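Long-range contact in putative phosphosugar isomerases (Salmonella typhimurium LT2, PDB 3FKJ), which probably acts as an isomerase on phosphorylated sugars, using sugar-isomerase (SIS) domains, though its substrate is not established: residues 208-222 / 263-277. Numbering follows the deposited sequence. Where two conformers were deposited one is given.
Sequences WKDEKVVYMMGSGPS and PFILLQSSGRTRPLD
Tyr215 and Met217 each donate through N and accept through O: Tyr215 N bonds to Pro263 O, Ile265 N to Tyr215 O, Met217 N to Ile265 O and Leu267 N to Met217 O. This parallel ladder joins strands 213-218 and 263-268, two inner strands of a parallel sheet flanked by helices, consistent with a second SIS domain.

On one face, the selenomethionine Met216 runs alongside Ile265, SE 3.6 Å from Ile265 CB, its bends at chi2 and chi3 bringing CE back over the neighbouring strand. Ile265 CD1 presses tightly on Val214 CG1 (3.4 Å), and Trp208 brings CZ3 to 3.5 Å from Pro263 CB. On the face bearing Tyr215 and Phe264, selenomethionine Met217, in one of its two conformers, has CG anti to the backbone N (chi1 -172°) and against Leu266 CD1; a bend at chi3 turns CE to Phe264 CD1, beneath helix 274-286.

Beyond the strand ends the chemistry turns polar. Ser219 OG donates to Asp277 OD1 (2.7 Å), from above the carboxylate plane, and accepts from Thr273 OG1 (2.8 Å). Ser222 OG and Ser269 OG share a bond of 2.6 Å. A water accepts from Ser219 N and bonds to Ser269 OG, while Ser269 N donates to Asp277 OD2. This buried hydroxyl-carboxylate network lies at the C-terminal strand ends, where SIS domains generally bind phosphosugars, and probably helps shape such a site.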
loop_
_atom_site.group_PDB
_atom_site.type_symbol
_atom_site.label_atom_id
_atom_site.label_comp_id
_atom_site.label_asym_id
_atom_site.label_seq_id
_atom_site.Cartn_x
_atom_site.Cartn_y
_atom_site.Cartn_z
ATOM N N TRP A 208 -3.640 -27.441 4.938
ATOM C CA TRP A 208 -3.046 -26.155 5.387
ATOM C C TRP A 208 -3.325 -25.831 6.843
ATOM O O TRP A 208 -2.804 -24.863 7.371
ATOM C CB TRP A 208 -3.559 -25.010 4.515
ATOM C CG TRP A 208 -2.974 -24.985 3.124
ATOM C CD1 TRP A 208 -3.082 -25.952 2.151
ATOM C CD2 TRP A 208 -2.214 -23.926 2.544
ATOM N NE1 TRP A 208 -2.449 -25.549 1.004
ATOM C CE2 TRP A 208 -1.902 -24.311 1.213
ATOM C CE3 TRP A 208 -1.782 -22.676 3.005
ATOM C CZ2 TRP A 208 -1.144 -23.496 0.357
ATOM C CZ3 TRP A 208 -1.031 -21.864 2.137
ATOM C CH2 TRP A 208 -0.731 -22.273 0.841
ATOM N N LYS A 209 -4.108 -26.672 7.508
ATOM C CA LYS A 209 -4.536 -26.433 8.879
ATOM C C LYS A 209 -3.428 -26.256 9.901
ATOM O O LYS A 209 -3.661 -25.624 10.936
ATOM C CB LYS A 209 -5.462 -27.567 9.349
ATOM C CG LYS A 209 -4.909 -28.978 9.205
ATOM C CD LYS A 209 -5.761 -29.925 10.010
ATOM C CE LYS A 209 -5.340 -31.365 9.821
ATOM N NZ LYS A 209 -5.824 -32.097 10.989
ATOM N N ASP A 210 -2.235 -26.799 9.626
ATOM C CA ASP A 210 -1.116 -26.691 10.564
ATOM C C ASP A 210 -0.063 -25.630 10.230
ATOM O O ASP A 210 0.900 -25.492 10.958
ATOM C CB ASP A 210 -0.457 -28.060 10.742
ATOM C CG ASP A 210 -1.437 -29.114 11.238
ATOM O OD1 ASP A 210 -2.205 -28.811 12.173
ATOM O OD2 ASP A 210 -1.466 -30.223 10.681
ATOM N N GLU A 211 -0.257 -24.851 9.166
ATOM C CA GLU A 211 0.677 -23.780 8.811
ATOM C C GLU A 211 0.567 -22.612 9.801
ATOM O O GLU A 211 -0.527 -22.203 10.199
ATOM C CB GLU A 211 0.429 -23.307 7.381
ATOM C CG GLU A 211 0.531 -24.443 6.330
ATOM C CD GLU A 211 1.936 -25.027 6.238
ATOM O OE1 GLU A 211 2.861 -24.458 6.851
ATOM O OE2 GLU A 211 2.129 -26.064 5.572
ATOM N N LYS A 212 1.714 -22.114 10.214
ATOM C CA LYS A 212 1.838 -20.992 11.146
ATOM C C LYS A 212 2.160 -19.664 10.436
ATOM O O LYS A 212 2.039 -18.609 11.044
ATOM C CB LYS A 212 3.008 -21.255 12.110
ATOM C CG LYS A 212 3.102 -22.661 12.706
ATOM C CD LYS A 212 2.647 -22.700 14.161
ATOM C CE LYS A 212 2.999 -24.052 14.793
ATOM N NZ LYS A 212 2.547 -24.164 16.212
ATOM N N VAL A 213 2.684 -19.748 9.211
ATOM C CA VAL A 213 3.015 -18.581 8.375
ATOM C C VAL A 213 2.483 -18.809 6.961
ATOM O O VAL A 213 2.789 -19.819 6.318
ATOM C CB VAL A 213 4.529 -18.324 8.240
ATOM C CG1 VAL A 213 4.752 -16.961 7.557
ATOM C CG2 VAL A 213 5.223 -18.352 9.601
ATOM N N VAL A 214 1.667 -17.876 6.486
ATOM C CA VAL A 214 1.151 -17.936 5.121
ATOM C C VAL A 214 1.407 -16.591 4.411
ATOM O O VAL A 214 1.083 -15.525 4.962
ATOM C CB VAL A 214 -0.361 -18.292 5.117
ATOM C CG1 VAL A 214 -0.955 -18.157 3.692
ATOM C CG2 VAL A 214 -0.572 -19.688 5.684
ATOM N N TYR A 215 1.942 -16.642 3.195
ATOM C CA TYR A 215 2.096 -15.420 2.375
ATOM C C TYR A 215 0.959 -15.297 1.309
ATOM O O TYR A 215 0.726 -16.227 0.548
ATOM C CB TYR A 215 3.499 -15.331 1.741
ATOM C CG TYR A 215 4.604 -15.184 2.769
ATOM C CD1 TYR A 215 4.830 -13.953 3.409
ATOM C CD2 TYR A 215 5.391 -16.278 3.149
ATOM C CE1 TYR A 215 5.809 -13.810 4.369
ATOM C CE2 TYR A 215 6.387 -16.151 4.108
ATOM C CZ TYR A 215 6.594 -14.897 4.722
ATOM O OH TYR A 215 7.565 -14.718 5.668
HETATM N N MSE A 216 0.231 -14.169 1.360
HETATM C CA MSE A 216 -0.765 -13.779 0.355
HETATM C C MSE A 216 -0.115 -13.013 -0.779
HETATM O O MSE A 216 0.796 -12.162 -0.564
HETATM C CB MSE A 216 -1.839 -12.892 0.960
HETATM C CG MSE A 216 -2.667 -13.551 2.062
HETATM SE SE MSE A 216 -3.428 -15.259 1.611
HETATM C CE MSE A 216 -4.303 -14.625 -0.117
HETATM N N MSE A 217 -0.558 -13.309 -1.989
HETATM C CA MSE A 217 0.012 -12.677 -3.177
HETATM C C MSE A 217 -1.059 -12.414 -4.240
HETATM O O MSE A 217 -2.055 -13.134 -4.354
HETATM C CB MSE A 217 1.163 -13.555 -3.727
HETATM C CG MSE A 217 1.980 -12.935 -4.860
HETATM SE SE MSE A 217 3.478 -14.080 -5.455
HETATM C CE MSE A 217 4.215 -14.474 -3.765
ATOM N N GLY A 218 -0.815 -11.363 -5.005
ATOM C CA GLY A 218 -1.683 -10.897 -6.034
ATOM C C GLY A 218 -1.077 -9.655 -6.638
ATOM O O GLY A 218 -0.080 -9.112 -6.144
ATOM N N SER A 219 -1.687 -9.211 -7.726
ATOM C CA SER A 219 -1.261 -8.006 -8.416
ATOM C C SER A 219 -2.452 -7.319 -8.987
ATOM O O SER A 219 -3.539 -7.879 -9.007
ATOM C CB SER A 219 -0.293 -8.357 -9.563
ATOM O OG SER A 219 -0.954 -9.118 -10.569
ATOM N N GLY A 220 -2.242 -6.125 -9.518
ATOM C CA GLY A 220 -3.334 -5.396 -10.188
ATOM C C GLY A 220 -4.628 -5.353 -9.422
ATOM O O GLY A 220 -4.642 -4.909 -8.276
ATOM N N PRO A 221 -5.737 -5.830 -10.034
ATOM C CA PRO A 221 -7.034 -5.654 -9.397
ATOM C C PRO A 221 -7.228 -6.549 -8.165
ATOM O O PRO A 221 -8.130 -6.307 -7.370
ATOM C CB PRO A 221 -8.014 -6.094 -10.504
ATOM C CG PRO A 221 -7.268 -7.133 -11.213
ATOM C CD PRO A 221 -5.865 -6.610 -11.281
ATOM N N SER A 222 -6.428 -7.615 -8.060
ATOM C CA SER A 222 -6.542 -8.579 -6.969
ATOM C C SER A 222 -5.669 -8.293 -5.725
ATOM O O SER A 222 -5.739 -9.048 -4.746
ATOM C CB SER A 222 -6.182 -9.980 -7.477
ATOM O OG SER A 222 -6.968 -10.407 -8.559
ATOM N N PRO A 263 4.463 -21.553 2.506
ATOM C CA PRO A 263 3.084 -21.417 2.002
ATOM C C PRO A 263 2.757 -20.063 1.367
ATOM O O PRO A 263 2.972 -19.029 1.972
ATOM C CB PRO A 263 2.227 -21.673 3.256
ATOM C CG PRO A 263 3.187 -22.241 4.285
ATOM C CD PRO A 263 4.474 -21.494 3.975
ATOM N N PHE A 264 2.276 -20.109 0.135
ATOM C CA PHE A 264 1.787 -18.951 -0.606
ATOM C C PHE A 264 0.377 -19.237 -1.126
ATOM O O PHE A 264 0.131 -20.275 -1.728
ATOM C CB PHE A 264 2.667 -18.682 -1.833
ATOM C CG PHE A 264 4.097 -18.375 -1.513
ATOM C CD1 PHE A 264 4.504 -17.067 -1.303
ATOM C CD2 PHE A 264 5.047 -19.386 -1.463
ATOM C CE1 PHE A 264 5.833 -16.766 -1.013
ATOM C CE2 PHE A 264 6.370 -19.098 -1.186
ATOM C CZ PHE A 264 6.757 -17.757 -0.938
ATOM N N ILE A 265 -0.527 -18.295 -0.917
ATOM C CA ILE A 265 -1.802 -18.280 -1.594
ATOM C C ILE A 265 -1.738 -17.097 -2.592
ATOM O O ILE A 265 -1.625 -15.924 -2.178
ATOM C CB ILE A 265 -3.005 -18.109 -0.602
ATOM C CG1 ILE A 265 -2.907 -19.178 0.506
ATOM C CG2 ILE A 265 -4.353 -18.161 -1.402
ATOM C CD1 ILE A 265 -3.655 -18.887 1.799
ATOM N N LEU A 266 -1.767 -17.441 -3.884
ATOM C CA LEU A 266 -1.751 -16.483 -4.988
ATOM C C LEU A 266 -3.162 -16.318 -5.504
ATOM O O LEU A 266 -3.809 -17.279 -5.891
ATOM C CB LEU A 266 -0.819 -16.914 -6.124
ATOM C CG LEU A 266 -0.753 -16.062 -7.417
ATOM C CD1 LEU A 266 -0.171 -14.703 -7.122
ATOM C CD2 LEU A 266 0.082 -16.746 -8.468
ATOM N N LEU A 267 -3.638 -15.082 -5.460
ATOM C CA LEU A 267 -4.902 -14.691 -6.068
ATOM C C LEU A 267 -4.587 -14.120 -7.420
ATOM O O LEU A 267 -4.316 -12.942 -7.533
ATOM C CB LEU A 267 -5.611 -13.649 -5.213
ATOM C CG LEU A 267 -5.824 -14.026 -3.736
ATOM C CD1 LEU A 267 -6.640 -12.963 -3.137
ATOM C CD2 LEU A 267 -6.492 -15.386 -3.571
ATOM N N GLN A 268 -4.597 -14.997 -8.421
ATOM C CA GLN A 268 -4.232 -14.668 -9.799
ATOM C C GLN A 268 -5.383 -13.941 -10.525
ATOM O O GLN A 268 -6.568 -14.271 -10.356
ATOM C CB GLN A 268 -3.833 -15.944 -10.578
ATOM C CG GLN A 268 -3.342 -15.686 -11.994
ATOM C CD GLN A 268 -2.731 -16.902 -12.663
ATOM O OE1 GLN A 268 -3.037 -18.041 -12.304
ATOM N NE2 GLN A 268 -1.858 -16.663 -13.651
ATOM N N SER A 269 -4.990 -12.951 -11.324
ATOM C CA SER A 269 -5.915 -12.092 -12.035
ATOM C C SER A 269 -5.978 -12.440 -13.517
ATOM O O SER A 269 -5.033 -13.040 -14.090
ATOM C CB SER A 269 -5.465 -10.621 -11.943
ATOM O OG SER A 269 -5.415 -10.149 -10.616
ATOM N N SER A 270 -7.095 -12.053 -14.132
ATOM C CA SER A 270 -7.173 -11.960 -15.573
ATOM C C SER A 270 -6.551 -10.640 -16.003
ATOM O O SER A 270 -6.231 -9.769 -15.180
ATOM C CB SER A 270 -8.636 -12.000 -16.031
ATOM O OG SER A 270 -9.277 -10.768 -15.731
ATOM N N GLY A 271 -6.433 -10.463 -17.302
ATOM C CA GLY A 271 -6.069 -9.200 -17.837
ATOM C C GLY A 271 -4.612 -8.860 -17.658
ATOM O O GLY A 271 -3.747 -9.735 -17.614
ATOM N N ARG A 272 -4.345 -7.563 -17.549
ATOM C CA ARG A 272 -2.995 -7.029 -17.841
ATOM C C ARG A 272 -1.844 -7.448 -16.913
ATOM O O ARG A 272 -0.702 -7.609 -17.398
ATOM C CB ARG A 272 -3.049 -5.514 -17.950
ATOM C CG ARG A 272 -3.790 -5.062 -19.215
ATOM C CD ARG A 272 -4.172 -3.600 -19.128
ATOM N NE ARG A 272 -5.134 -3.320 -18.065
ATOM C CZ ARG A 272 -5.508 -2.095 -17.676
ATOM N NH1 ARG A 272 -5.019 -1.029 -18.259
ATOM N NH2 ARG A 272 -6.382 -1.921 -16.703
ATOM N N THR A 273 -2.138 -7.671 -15.627
ATOM C CA THR A 273 -1.097 -8.014 -14.647
ATOM C C THR A 273 -0.878 -9.525 -14.502
ATOM O O THR A 273 0.047 -9.969 -13.818
ATOM C CB THR A 273 -1.342 -7.309 -13.275
ATOM O OG1 THR A 273 -2.461 -7.923 -12.608
ATOM C CG2 THR A 273 -1.632 -5.814 -13.506
ATOM N N ARG A 274 -1.665 -10.324 -15.212
ATOM C CA ARG A 274 -1.502 -11.780 -15.168
ATOM C C ARG A 274 -0.068 -12.280 -15.354
ATOM O O ARG A 274 0.368 -13.191 -14.642
ATOM C CB ARG A 274 -2.400 -12.424 -16.208
ATOM C CG ARG A 274 -2.567 -13.909 -16.071
ATOM C CD ARG A 274 -3.670 -14.348 -16.986
ATOM N NE ARG A 274 -3.834 -15.793 -16.919
ATOM C CZ ARG A 274 -4.520 -16.454 -15.993
ATOM N NH1 ARG A 274 -5.166 -15.823 -15.029
ATOM N NH2 ARG A 274 -4.552 -17.784 -16.039
ATOM N N PRO A 275 0.676 -11.724 -16.319
ATOM C CA PRO A 275 2.072 -12.175 -16.453
ATOM C C PRO A 275 2.947 -11.986 -15.204
ATOM O O PRO A 275 3.905 -12.738 -15.004
ATOM C CB PRO A 275 2.597 -11.319 -17.626
ATOM C CG PRO A 275 1.347 -10.999 -18.415
ATOM C CD PRO A 275 0.331 -10.730 -17.361
ATOM N N LEU A 276 2.611 -10.989 -14.381
ATOM C CA LEU A 276 3.264 -10.824 -13.086
ATOM C C LEU A 276 3.034 -12.049 -12.227
ATOM O O LEU A 276 3.987 -12.593 -11.635
ATOM C CB LEU A 276 2.790 -9.565 -12.358
ATOM C CG LEU A 276 3.449 -8.265 -12.773
ATOM C CD1 LEU A 276 3.036 -7.880 -14.189
ATOM C CD2 LEU A 276 3.093 -7.147 -11.758
ATOM N N ASP A 277 1.780 -12.507 -12.231
ATOM C CA ASP A 277 1.342 -13.660 -11.453
ATOM C C ASP A 277 1.962 -14.966 -11.982
ATOM O O ASP A 277 2.435 -15.806 -11.204
ATOM C CB ASP A 277 -0.211 -13.736 -11.436
ATOM C CG ASP A 277 -0.869 -12.518 -10.790
ATOM O OD1 ASP A 277 -0.165 -11.701 -10.128
ATOM O OD2 ASP A 277 -2.095 -12.400 -10.957
HETATM O O HOH W 1 -3.336 -11.153 -9.178
#